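Local coordinates for protein AxyAgu115A (Amphibacillus xylanus NBRC 15112, PDB 6NPS) that is a family GH115 alpha-glucuronidase that probably releases glucuronic acid side groups from xylan by hydrolysis, at residues Val168-Pro180 / Leu205-Ser219. The protein carries 3 engineered substitutions. Numbering follows the deposited sequence.
Sequences VKYRGFFINDEWP and LLRLKGNYLWPAMWS
Phe173 and Phe174 on strand 170-174 meet Leu213 and Trp214 on strand 212-214 where the first two parallel strands of a TIM-type barrel pair, linked through helices 181-190 and 195-207 in a beta-alpha-beta crossover. On the helix-side face the Phe173 ring, its CG held between backbone N and carbonyl carbon (chi1 60°), nests between two methyls: Leu205 CD1 lies 3.6 Å from CE2 and Leu213 CD1 3.6 Å from CE1. On the barrel-interior face the edge of Trp214 bears on the face of Phe174, planes at 67°, with Trp214 CE3 3.4 Å from Phe174 CG; Asn176 CB lies near the rim of the opposite face. At the strands' N-terminal end, Arg171 bends at chi3 and clasps, side-on through NE and NH2, the O of Lys209, C-prime residue of the Schellman motif ending helix 195-207, while Glu95 pairs with NH2. Replacing Arg171 by alanine is likely to strip Lys209 O of both donors and leave Glu95 without its salt-bridge mate, with a gap beside the Asn211 amide, which lies over one guanidinium face. Past the strands, Ala216 CB fits against Glu178, and Asp177 CA sits over the Trp218 six-membered ring, 3.9 Å from its centroid. Glu178 OE2 accepts Trp218 N on its syn side at 2.6 Å.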
loop_
_atom_site.group_PDB
_atom_site.type_symbol
_atom_site.label_atom_id
_atom_site.label_comp_id
_atom_site.label_asym_id
_atom_site.label_seq_id
_atom_site.Cartn_x
_atom_site.Cartn_y
_atom_site.Cartn_z
ATOM N N VAL A 168 49.988 -14.155 3.100
ATOM C CA VAL A 168 49.066 -15.008 3.843
ATOM C C VAL A 168 49.381 -16.474 3.503
ATOM O O VAL A 168 49.498 -16.848 2.328
ATOM C CB VAL A 168 47.582 -14.657 3.561
ATOM C CG1 VAL A 168 46.637 -15.676 4.292
ATOM C CG2 VAL A 168 47.264 -13.171 3.955
ATOM N N LYS A 169 49.495 -17.310 4.531
ATOM C CA LYS A 169 50.025 -18.662 4.312
ATOM C C LYS A 169 49.097 -19.551 3.472
ATOM O O LYS A 169 49.568 -20.270 2.568
ATOM C CB LYS A 169 50.316 -19.339 5.638
ATOM C CG LYS A 169 51.137 -20.638 5.427
ATOM C CD LYS A 169 51.547 -21.266 6.767
ATOM C CE LYS A 169 52.487 -22.459 6.553
ATOM N NZ LYS A 169 52.810 -23.176 7.835
ATOM N N TYR A 170 47.785 -19.536 3.756
ATOM C CA TYR A 170 46.794 -20.312 3.004
ATOM C C TYR A 170 45.749 -19.373 2.402
ATOM O O TYR A 170 45.154 -18.565 3.123
ATOM C CB TYR A 170 46.108 -21.320 3.911
ATOM C CG TYR A 170 47.087 -22.261 4.592
ATOM C CD1 TYR A 170 47.820 -23.193 3.846
ATOM C CD2 TYR A 170 47.310 -22.207 5.977
ATOM C CE1 TYR A 170 48.670 -24.069 4.450
ATOM C CE2 TYR A 170 48.201 -23.106 6.598
ATOM C CZ TYR A 170 48.871 -24.021 5.815
ATOM O OH TYR A 170 49.768 -24.915 6.363
ATOM N N ARG A 171 45.508 -19.497 1.091
ATOM C CA ARG A 171 44.796 -18.453 0.331
ATOM C C ARG A 171 43.898 -19.151 -0.680
ATOM O O ARG A 171 44.401 -19.907 -1.520
ATOM C CB ARG A 171 45.762 -17.506 -0.432
ATOM C CG ARG A 171 46.938 -16.879 0.345
ATOM C CD ARG A 171 48.002 -16.236 -0.607
ATOM N NE ARG A 171 48.516 -17.179 -1.604
ATOM C CZ ARG A 171 49.367 -18.176 -1.332
ATOM N NH1 ARG A 171 49.839 -18.339 -0.082
ATOM N NH2 ARG A 171 49.775 -18.970 -2.320
ATOM N N GLY A 172 42.587 -18.929 -0.621
ATOM C CA GLY A 172 41.759 -19.567 -1.627
ATOM C C GLY A 172 40.290 -19.220 -1.524
ATOM O O GLY A 172 39.904 -18.181 -0.977
ATOM N N PHE A 173 39.468 -20.140 -2.035
ATOM C CA PHE A 173 38.046 -19.915 -2.090
ATOM C C PHE A 173 37.262 -21.221 -1.905
ATOM O O PHE A 173 37.797 -22.336 -1.917
ATOM C CB PHE A 173 37.663 -19.204 -3.407
ATOM C CG PHE A 173 38.025 -19.987 -4.685
ATOM C CD1 PHE A 173 37.190 -21.024 -5.167
ATOM C CD2 PHE A 173 39.164 -19.661 -5.417
ATOM C CE1 PHE A 173 37.501 -21.720 -6.346
ATOM C CE2 PHE A 173 39.492 -20.344 -6.614
ATOM C CZ PHE A 173 38.656 -21.381 -7.082
ATOM N N PHE A 174 35.960 -21.024 -1.754
ATOM C CA PHE A 174 34.960 -22.042 -1.422
ATOM C C PHE A 174 33.904 -21.964 -2.515
ATOM O O PHE A 174 33.262 -20.913 -2.681
ATOM C CB PHE A 174 34.342 -21.706 -0.055
ATOM C CG PHE A 174 33.180 -22.571 0.368
ATOM C CD1 PHE A 174 33.047 -23.883 -0.081
ATOM C CD2 PHE A 174 32.246 -22.064 1.277
ATOM C CE1 PHE A 174 31.978 -24.668 0.335
ATOM C CE2 PHE A 174 31.178 -22.848 1.715
ATOM C CZ PHE A 174 31.048 -24.159 1.237
ATOM N N ILE A 175 33.786 -23.021 -3.309
ATOM C CA ILE A 175 32.656 -23.169 -4.220
ATOM C C ILE A 175 31.438 -23.576 -3.395
ATOM O O ILE A 175 31.392 -24.693 -2.877
ATOM C CB ILE A 175 32.963 -24.222 -5.287
ATOM C CG1 ILE A 175 34.264 -23.886 -6.001
ATOM C CG2 ILE A 175 31.760 -24.404 -6.255
ATOM C CD1 ILE A 175 34.853 -25.133 -6.666
ATOM N N ASN A 176 30.439 -22.699 -3.280
ATOM C CA ASN A 176 29.305 -22.965 -2.404
ATOM C C ASN A 176 28.018 -22.516 -3.088
ATOM O O ASN A 176 28.034 -22.004 -4.207
ATOM C CB ASN A 176 29.472 -22.263 -1.049
ATOM C CG ASN A 176 28.410 -22.691 -0.003
ATOM O OD1 ASN A 176 27.943 -21.870 0.795
ATOM N ND2 ASN A 176 28.038 -23.977 -0.010
ATOM N N ASP A 177 26.888 -22.721 -2.413
ATOM C CA ASP A 177 25.597 -22.271 -2.921
ATOM C C ASP A 177 25.440 -22.672 -4.389
ATOM O O ASP A 177 25.031 -21.879 -5.241
ATOM C CB ASP A 177 25.453 -20.753 -2.731
ATOM C CG ASP A 177 26.075 -20.256 -1.418
ATOM O OD1 ASP A 177 25.636 -20.719 -0.343
ATOM O OD2 ASP A 177 26.994 -19.408 -1.445
ATOM N N GLU A 178 25.825 -23.915 -4.691
ATOM C CA GLU A 178 26.155 -24.261 -6.066
ATOM C C GLU A 178 24.966 -24.800 -6.854
ATOM O O GLU A 178 25.126 -25.139 -8.031
ATOM C CB GLU A 178 27.346 -25.242 -6.104
ATOM C CG GLU A 178 27.069 -26.671 -5.583
ATOM C CD GLU A 178 27.500 -26.835 -4.130
ATOM O OE1 GLU A 178 27.674 -25.803 -3.424
ATOM O OE2 GLU A 178 27.638 -27.977 -3.680
ATOM N N TRP A 179 23.769 -24.841 -6.256
ATOM C CA TRP A 179 22.594 -25.218 -7.008
ATOM C C TRP A 179 21.644 -24.032 -7.065
ATOM O O TRP A 179 21.501 -23.319 -6.068
ATOM C CB TRP A 179 21.877 -26.429 -6.385
ATOM C CG TRP A 179 22.597 -27.733 -6.670
ATOM C CD1 TRP A 179 23.475 -28.382 -5.843
ATOM C CD2 TRP A 179 22.529 -28.521 -7.879
ATOM N NE1 TRP A 179 23.951 -29.527 -6.456
ATOM C CE2 TRP A 179 23.391 -29.635 -7.704
ATOM C CE3 TRP A 179 21.827 -28.396 -9.088
ATOM C CZ2 TRP A 179 23.564 -30.615 -8.690
ATOM C CZ3 TRP A 179 22.004 -29.369 -10.066
ATOM C CH2 TRP A 179 22.864 -30.465 -9.858
ATOM N N PRO A 180 20.979 -23.790 -8.211
ATOM C CA PRO A 180 20.984 -24.647 -9.407
ATOM C C PRO A 180 22.120 -24.363 -10.416
ATOM O O PRO A 180 22.385 -25.194 -11.291
ATOM C CB PRO A 180 19.625 -24.334 -10.038
ATOM C CG PRO A 180 19.436 -22.859 -9.727
ATOM C CD PRO A 180 20.097 -22.614 -8.386
ATOM N N LEU A 205 42.581 -21.377 -9.603
ATOM C CA LEU A 205 43.132 -21.112 -8.272
ATOM C C LEU A 205 44.637 -20.832 -8.332
ATOM O O LEU A 205 45.130 -19.848 -7.758
ATOM C CB LEU A 205 42.878 -22.327 -7.373
ATOM C CG LEU A 205 43.474 -22.184 -5.972
ATOM C CD1 LEU A 205 42.713 -21.095 -5.231
ATOM C CD2 LEU A 205 43.344 -23.523 -5.238
ATOM N N LEU A 206 45.384 -21.717 -8.987
ATOM C CA LEU A 206 46.834 -21.568 -9.027
ATOM C C LEU A 206 47.263 -20.374 -9.892
ATOM O O LEU A 206 48.269 -19.724 -9.593
ATOM C CB LEU A 206 47.474 -22.855 -9.538
ATOM C CG LEU A 206 47.398 -24.102 -8.640
ATOM C CD1 LEU A 206 47.816 -25.342 -9.406
ATOM C CD2 LEU A 206 48.356 -23.893 -7.418
ATOM N N ARG A 207 46.527 -20.072 -10.968
ATOM C CA ARG A 207 46.886 -18.893 -11.762
ATOM C C ARG A 207 46.686 -17.614 -10.968
ATOM O O ARG A 207 47.406 -16.614 -11.188
ATOM C CB ARG A 207 46.073 -18.864 -13.059
ATOM C CG ARG A 207 46.612 -19.825 -14.147
ATOM C CD ARG A 207 45.843 -19.662 -15.455
ATOM N NE ARG A 207 46.173 -20.650 -16.494
ATOM C CZ ARG A 207 47.100 -20.471 -17.450
ATOM N NH1 ARG A 207 47.832 -19.351 -17.482
ATOM N NH2 ARG A 207 47.289 -21.410 -18.388
ATOM N N LEU A 208 45.706 -17.610 -10.044
ATOM C CA LEU A 208 45.507 -16.473 -9.154
ATOM C C LEU A 208 46.434 -16.530 -7.943
ATOM O O LEU A 208 46.298 -15.725 -7.036
ATOM C CB LEU A 208 44.036 -16.413 -8.695
ATOM C CG LEU A 208 43.022 -16.259 -9.825
ATOM C CD1 LEU A 208 41.599 -16.291 -9.275
ATOM C CD2 LEU A 208 43.253 -14.969 -10.576
ATOM N N LYS A 209 47.379 -17.455 -7.934
ATOM C CA LYS A 209 48.375 -17.629 -6.873
ATOM C C LYS A 209 47.764 -18.094 -5.544
ATOM O O LYS A 209 48.344 -17.852 -4.466
ATOM C CB LYS A 209 49.202 -16.355 -6.679
ATOM C CG LYS A 209 49.829 -15.882 -8.014
ATOM C CD LYS A 209 50.507 -14.541 -7.902
ATOM C CE LYS A 209 49.497 -13.434 -7.652
ATOM N NZ LYS A 209 49.063 -12.742 -8.908
ATOM N N GLY A 210 46.557 -18.688 -5.598
ATOM C CA GLY A 210 45.965 -19.311 -4.436
ATOM C C GLY A 210 46.565 -20.708 -4.222
ATOM O O GLY A 210 47.294 -21.268 -5.067
ATOM N N ASN A 211 46.279 -21.288 -3.041
ATOM C CA ASN A 211 46.777 -22.632 -2.768
ATOM C C ASN A 211 45.794 -23.491 -1.973
ATOM O O ASN A 211 46.145 -24.623 -1.627
ATOM C CB ASN A 211 48.156 -22.593 -2.017
ATOM C CG ASN A 211 48.075 -21.902 -0.635
ATOM O OD1 ASN A 211 46.997 -21.534 -0.181
ATOM N ND2 ASN A 211 49.228 -21.744 0.041
ATOM N N TYR A 212 44.566 -23.031 -1.716
ATOM C CA TYR A 212 43.682 -23.696 -0.765
ATOM C C TYR A 212 42.256 -23.658 -1.304
ATOM O O TYR A 212 41.831 -22.631 -1.822
ATOM C CB TYR A 212 43.768 -22.985 0.599
ATOM C CG TYR A 212 42.924 -23.528 1.767
ATOM C CD1 TYR A 212 42.019 -22.702 2.423
ATOM C CD2 TYR A 212 43.117 -24.829 2.267
ATOM C CE1 TYR A 212 41.287 -23.138 3.492
ATOM C CE2 TYR A 212 42.348 -25.288 3.352
ATOM C CZ TYR A 212 41.470 -24.432 3.970
ATOM O OH TYR A 212 40.715 -24.852 5.039
ATOM N N LEU A 213 41.522 -24.764 -1.177
ATOM C CA LEU A 213 40.179 -24.863 -1.756
ATOM C C LEU A 213 39.226 -25.591 -0.805
ATOM O O LEU A 213 39.603 -26.623 -0.235
ATOM C CB LEU A 213 40.256 -25.629 -3.096
ATOM C CG LEU A 213 38.945 -25.925 -3.828
ATOM C CD1 LEU A 213 38.361 -24.647 -4.420
ATOM C CD2 LEU A 213 39.204 -26.949 -4.926
ATOM N N TRP A 214 38.007 -25.052 -0.633
ATOM C CA TRP A 214 36.876 -25.836 -0.165
ATOM C C TRP A 214 36.028 -26.199 -1.378
ATOM O O TRP A 214 35.527 -25.296 -2.081
ATOM C CB TRP A 214 36.013 -25.082 0.848
ATOM C CG TRP A 214 36.627 -24.731 2.189
ATOM C CD1 TRP A 214 37.888 -25.052 2.654
ATOM C CD2 TRP A 214 35.997 -23.964 3.220
ATOM N NE1 TRP A 214 38.068 -24.501 3.909
ATOM C CE2 TRP A 214 36.928 -23.835 4.275
ATOM C CE3 TRP A 214 34.732 -23.339 3.339
ATOM C CZ2 TRP A 214 36.645 -23.108 5.440
ATOM C CZ3 TRP A 214 34.456 -22.609 4.482
ATOM C CH2 TRP A 214 35.414 -22.493 5.520
ATOM N N PRO A 215 35.831 -27.474 -1.655
ATOM C CA PRO A 215 35.099 -27.876 -2.859
ATOM C C PRO A 215 33.598 -27.820 -2.654
ATOM O O PRO A 215 33.082 -27.575 -1.556
ATOM C CB PRO A 215 35.550 -29.315 -3.070
ATOM C CG PRO A 215 35.749 -29.818 -1.661
ATOM C CD PRO A 215 36.285 -28.638 -0.865
ATOM N N ALA A 216 32.890 -28.018 -3.762
ATOM C CA ALA A 216 31.438 -28.106 -3.688
ATOM C C ALA A 216 31.032 -29.297 -2.826
ATOM O O ALA A 216 31.691 -30.351 -2.834
ATOM C CB ALA A 216 30.846 -28.232 -5.093
ATOM N N MET A 217 29.970 -29.104 -2.046
ATOM C CA MET A 217 29.606 -30.049 -1.009
ATOM C C MET A 217 28.108 -30.208 -0.819
ATOM O O MET A 217 27.710 -30.990 0.048
ATOM C CB MET A 217 30.226 -29.641 0.340
ATOM C CG MET A 217 29.967 -28.175 0.649
ATOM S SD MET A 217 28.614 -27.741 1.777
ATOM C CE MET A 217 29.562 -27.486 3.274
ATOM N N TRP A 218 27.260 -29.517 -1.585
ATOM C CA TRP A 218 25.829 -29.630 -1.305
ATOM C C TRP A 218 25.250 -30.949 -1.802
ATOM O O TRP A 218 24.600 -31.673 -1.035
ATOM C CB TRP A 218 25.052 -28.443 -1.884
ATOM C CG TRP A 218 24.980 -27.334 -0.884
ATOM C CD1 TRP A 218 25.642 -27.274 0.310
ATOM C CD2 TRP A 218 24.212 -26.127 -0.975
ATOM N NE1 TRP A 218 25.349 -26.106 0.963
ATOM C CE2 TRP A 218 24.469 -25.382 0.201
ATOM C CE3 TRP A 218 23.332 -25.600 -1.933
ATOM C CZ2 TRP A 218 23.877 -24.140 0.443
ATOM C CZ3 TRP A 218 22.751 -24.368 -1.690
ATOM C CH2 TRP A 218 23.026 -23.652 -0.513
ATOM N N SER A 219 25.416 -31.257 -3.090
ATOM C CA SER A 219 24.993 -32.541 -3.656
ATOM C C SER A 219 26.169 -33.211 -4.364
ATOM O O SER A 219 26.060 -33.735 -5.486
ATOM C CB SER A 219 23.815 -32.374 -4.609
ATOM O OG SER A 219 24.284 -32.095 -5.916
#